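Local coordinates for 6b protein (Agrobacterium vitis, PDB 3AQ2) that disturbs plant cell proliferation, probably by interfering with the host's miRNA machinery, and has an ADP-ribosylation fold, at residues N131-F143 with H194-T206. Numbering follows the deposited sequence.
Sequences NGFFLAILMSQLF and HYPIVALGSCHLT
Y195 opens the contact by sending its hydroxyl, OH, to L138 O at 2.8 Å; Y195 OH in turn accepts a weak bond from S140 N. Y195 CG lies anti to the backbone N (chi1 -165°), which brings the ring up to F143, and F143 CE1 touches Y195 CZ at 3.9 Å. One water then bridges the two backbones beyond the paired strands, accepting from L138 N and donating to P196 O. I197 lays CD1 against I137 CG2 and its own CG2 against L135 CD2. A classic beta bulge sets V198 and A199 together opposite A136: A136 O receives V198 N at 3.0 Å and, weakly, A199 N, while A136 N bonds back to A199 O. L200 CB packs on L135 CD2. G201, in a hydrogen-bonded pair with F134, places its CA 3.8 Å from the F134 ring centroid as a CH-pi contact, and S202 O meets that ring in plane at its edge. C203 N reaches G132 O at 2.8 Å, and H204 makes an offset edge-to-face pair with F133, its edge toward the F133 face, planes at 77°. This exemplifies antiparallel pairing of central strands: 133-137 and 199-202 form the middle of a four-stranded mixed sheet, between 66-70 and 12-13, in the ADP-ribosylation fold of the RolB/RolC family.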
# COMPACT_ATOMS: atom_id res chain seq x y z
N ASN A 131 -9.51 -8.60 2.57
CA ASN A 131 -8.92 -7.97 1.38
C ASN A 131 -9.96 -7.48 0.36
O ASN A 131 -9.64 -7.34 -0.82
CB ASN A 131 -7.87 -8.87 0.72
CG ASN A 131 -8.43 -10.22 0.26
OD1 ASN A 131 -8.49 -11.15 1.04
ND2 ASN A 131 -8.81 -10.32 -1.02
N GLY A 132 -11.18 -7.20 0.83
CA GLY A 132 -12.25 -6.71 -0.04
C GLY A 132 -12.06 -5.28 -0.51
O GLY A 132 -12.76 -4.85 -1.42
N PHE A 133 -11.15 -4.55 0.14
CA PHE A 133 -10.84 -3.16 -0.18
C PHE A 133 -9.33 -2.97 -0.35
O PHE A 133 -8.57 -3.92 -0.15
CB PHE A 133 -11.40 -2.23 0.91
CG PHE A 133 -12.90 -2.15 0.88
CD1 PHE A 133 -13.67 -3.23 1.30
CD2 PHE A 133 -13.54 -1.03 0.35
CE1 PHE A 133 -15.07 -3.20 1.21
CE2 PHE A 133 -14.95 -0.98 0.26
CZ PHE A 133 -15.71 -2.07 0.70
N PHE A 134 -8.90 -1.78 -0.74
CA PHE A 134 -7.46 -1.58 -0.92
C PHE A 134 -7.04 -0.16 -0.61
O PHE A 134 -7.83 0.78 -0.69
CB PHE A 134 -7.03 -1.92 -2.37
CG PHE A 134 -7.59 -0.97 -3.41
CD1 PHE A 134 -6.90 0.21 -3.74
CD2 PHE A 134 -8.80 -1.24 -4.05
CE1 PHE A 134 -7.41 1.12 -4.70
CE2 PHE A 134 -9.32 -0.35 -5.02
CZ PHE A 134 -8.64 0.82 -5.34
N LEU A 135 -5.76 -0.04 -0.28
CA LEU A 135 -5.05 1.22 -0.20
C LEU A 135 -4.05 1.22 -1.36
O LEU A 135 -3.28 0.28 -1.52
CB LEU A 135 -4.29 1.32 1.13
CG LEU A 135 -5.16 1.19 2.39
CD1 LEU A 135 -4.29 1.08 3.63
CD2 LEU A 135 -6.11 2.37 2.49
N ALA A 136 -4.09 2.26 -2.19
CA ALA A 136 -3.11 2.43 -3.26
C ALA A 136 -2.01 3.36 -2.78
O ALA A 136 -2.28 4.46 -2.29
CB ALA A 136 -3.80 2.96 -4.51
N ILE A 137 -0.76 2.90 -2.91
CA ILE A 137 0.38 3.65 -2.39
C ILE A 137 1.51 3.76 -3.39
O ILE A 137 1.58 2.97 -4.35
CB ILE A 137 0.96 3.00 -1.10
CG1 ILE A 137 1.47 1.57 -1.39
CG2 ILE A 137 -0.05 3.07 0.07
CD1 ILE A 137 2.39 1.03 -0.28
N LEU A 138 2.36 4.75 -3.17
CA LEU A 138 3.70 4.76 -3.75
C LEU A 138 4.64 4.32 -2.64
O LEU A 138 4.55 4.80 -1.50
CB LEU A 138 4.04 6.16 -4.27
CG LEU A 138 3.23 6.50 -5.52
CD1 LEU A 138 3.21 8.00 -5.75
CD2 LEU A 138 3.79 5.78 -6.76
N MET A 139 5.50 3.36 -2.95
CA MET A 139 6.35 2.75 -1.94
C MET A 139 7.60 3.58 -1.63
O MET A 139 8.17 4.23 -2.52
CB MET A 139 6.78 1.35 -2.39
CG MET A 139 5.63 0.37 -2.39
SD MET A 139 6.12 -1.24 -3.04
CE MET A 139 6.69 -0.77 -4.67
N SER A 140 7.99 3.55 -0.36
CA SER A 140 9.22 4.17 0.10
C SER A 140 10.43 3.29 -0.22
O SER A 140 10.28 2.16 -0.70
CB SER A 140 9.15 4.39 1.60
OG SER A 140 9.29 3.15 2.26
N GLN A 141 11.62 3.78 0.10
CA GLN A 141 12.83 3.00 -0.18
C GLN A 141 12.94 1.79 0.76
O GLN A 141 13.77 0.91 0.53
CB GLN A 141 14.09 3.88 -0.13
CG GLN A 141 14.75 4.02 1.26
CD GLN A 141 14.08 5.04 2.18
OE1 GLN A 141 12.88 5.33 2.09
NE2 GLN A 141 14.86 5.58 3.11
N LEU A 142 12.10 1.75 1.79
CA LEU A 142 12.13 0.63 2.74
C LEU A 142 11.37 -0.60 2.25
O LEU A 142 11.41 -1.66 2.89
CB LEU A 142 11.63 1.06 4.12
CG LEU A 142 12.39 2.21 4.77
CD1 LEU A 142 11.76 2.52 6.11
CD2 LEU A 142 13.87 1.90 4.94
N PHE A 143 10.65 -0.47 1.14
CA PHE A 143 10.01 -1.64 0.53
C PHE A 143 11.04 -2.35 -0.35
O PHE A 143 11.66 -1.72 -1.23
CB PHE A 143 8.82 -1.21 -0.33
CG PHE A 143 7.57 -0.89 0.47
CD1 PHE A 143 7.39 0.37 1.04
CD2 PHE A 143 6.56 -1.85 0.63
CE1 PHE A 143 6.23 0.68 1.76
CE2 PHE A 143 5.40 -1.55 1.35
CZ PHE A 143 5.23 -0.27 1.91
N HIS A 194 2.28 6.24 10.33
CA HIS A 194 1.94 7.39 9.51
C HIS A 194 2.57 7.22 8.11
O HIS A 194 3.78 7.06 7.99
CB HIS A 194 2.47 8.66 10.19
CG HIS A 194 2.41 9.89 9.35
ND1 HIS A 194 1.32 10.21 8.56
CD2 HIS A 194 3.28 10.91 9.22
CE1 HIS A 194 1.55 11.36 7.96
NE2 HIS A 194 2.73 11.81 8.33
N TYR A 195 1.73 7.24 7.07
CA TYR A 195 2.20 6.95 5.72
C TYR A 195 1.23 7.52 4.68
O TYR A 195 0.02 7.38 4.84
CB TYR A 195 2.33 5.43 5.53
CG TYR A 195 3.13 5.01 4.32
CD1 TYR A 195 4.49 4.69 4.45
CD2 TYR A 195 2.54 4.94 3.05
CE1 TYR A 195 5.24 4.31 3.34
CE2 TYR A 195 3.28 4.56 1.93
CZ TYR A 195 4.63 4.25 2.09
OH TYR A 195 5.37 3.87 0.99
N PRO A 196 1.75 8.18 3.62
CA PRO A 196 0.83 8.80 2.66
C PRO A 196 0.08 7.76 1.85
O PRO A 196 0.67 6.80 1.35
CB PRO A 196 1.76 9.60 1.74
CG PRO A 196 3.07 9.72 2.50
CD PRO A 196 3.16 8.42 3.24
N ILE A 197 -1.23 7.96 1.72
CA ILE A 197 -2.08 7.10 0.92
C ILE A 197 -2.51 7.88 -0.31
O ILE A 197 -3.01 8.99 -0.19
CB ILE A 197 -3.32 6.63 1.74
CG1 ILE A 197 -2.89 5.97 3.07
CG2 ILE A 197 -4.20 5.68 0.90
CD1 ILE A 197 -1.94 4.76 2.93
N VAL A 198 -2.29 7.31 -1.50
CA VAL A 198 -2.70 7.98 -2.73
C VAL A 198 -4.22 7.90 -2.89
O VAL A 198 -4.89 8.92 -3.11
CB VAL A 198 -1.99 7.39 -3.96
CG1 VAL A 198 -2.49 8.09 -5.24
CG2 VAL A 198 -0.48 7.53 -3.81
N ALA A 199 -4.75 6.69 -2.77
CA ALA A 199 -6.17 6.45 -2.96
C ALA A 199 -6.62 5.24 -2.15
O ALA A 199 -5.80 4.42 -1.73
CB ALA A 199 -6.48 6.23 -4.44
N LEU A 200 -7.93 5.13 -1.94
CA LEU A 200 -8.51 3.89 -1.40
C LEU A 200 -9.70 3.49 -2.27
O LEU A 200 -10.28 4.32 -2.98
CB LEU A 200 -8.94 4.05 0.07
CG LEU A 200 -10.14 4.95 0.42
CD1 LEU A 200 -10.85 4.44 1.67
CD2 LEU A 200 -9.72 6.42 0.61
N GLY A 201 -10.04 2.20 -2.25
CA GLY A 201 -11.15 1.76 -3.08
C GLY A 201 -11.60 0.37 -2.70
O GLY A 201 -11.13 -0.20 -1.71
N SER A 202 -12.55 -0.13 -3.48
CA SER A 202 -13.12 -1.46 -3.30
C SER A 202 -12.56 -2.45 -4.32
O SER A 202 -12.18 -2.06 -5.43
CB SER A 202 -14.64 -1.38 -3.46
OG SER A 202 -15.22 -2.68 -3.42
N CYS A 203 -12.51 -3.74 -3.94
CA CYS A 203 -12.14 -4.83 -4.83
C CYS A 203 -13.36 -5.52 -5.43
O CYS A 203 -13.23 -6.45 -6.23
CB CYS A 203 -11.27 -5.87 -4.10
SG CYS A 203 -9.74 -5.14 -3.51
N HIS A 204 -14.55 -5.07 -5.04
CA HIS A 204 -15.81 -5.67 -5.49
C HIS A 204 -16.25 -4.94 -6.75
O HIS A 204 -17.18 -4.13 -6.74
CB HIS A 204 -16.86 -5.60 -4.38
CG HIS A 204 -16.40 -6.26 -3.12
ND1 HIS A 204 -16.10 -7.60 -3.06
CD2 HIS A 204 -16.13 -5.75 -1.89
CE1 HIS A 204 -15.69 -7.90 -1.84
NE2 HIS A 204 -15.70 -6.80 -1.11
N LEU A 205 -15.56 -5.28 -7.84
CA LEU A 205 -15.62 -4.48 -9.06
C LEU A 205 -16.42 -5.16 -10.15
O LEU A 205 -16.51 -6.39 -10.20
CB LEU A 205 -14.21 -4.17 -9.57
CG LEU A 205 -13.32 -3.42 -8.56
CD1 LEU A 205 -11.86 -3.40 -9.02
CD2 LEU A 205 -13.85 -2.00 -8.33
N THR A 206 -16.99 -4.34 -11.03
CA THR A 206 -17.73 -4.81 -12.18
C THR A 206 -16.89 -4.57 -13.43
O THR A 206 -16.31 -3.50 -13.61
CB THR A 206 -19.07 -4.06 -12.31
OG1 THR A 206 -19.77 -4.12 -11.06
CG2 THR A 206 -19.94 -4.71 -13.39
O HOH W 1 2.13 6.48 -0.94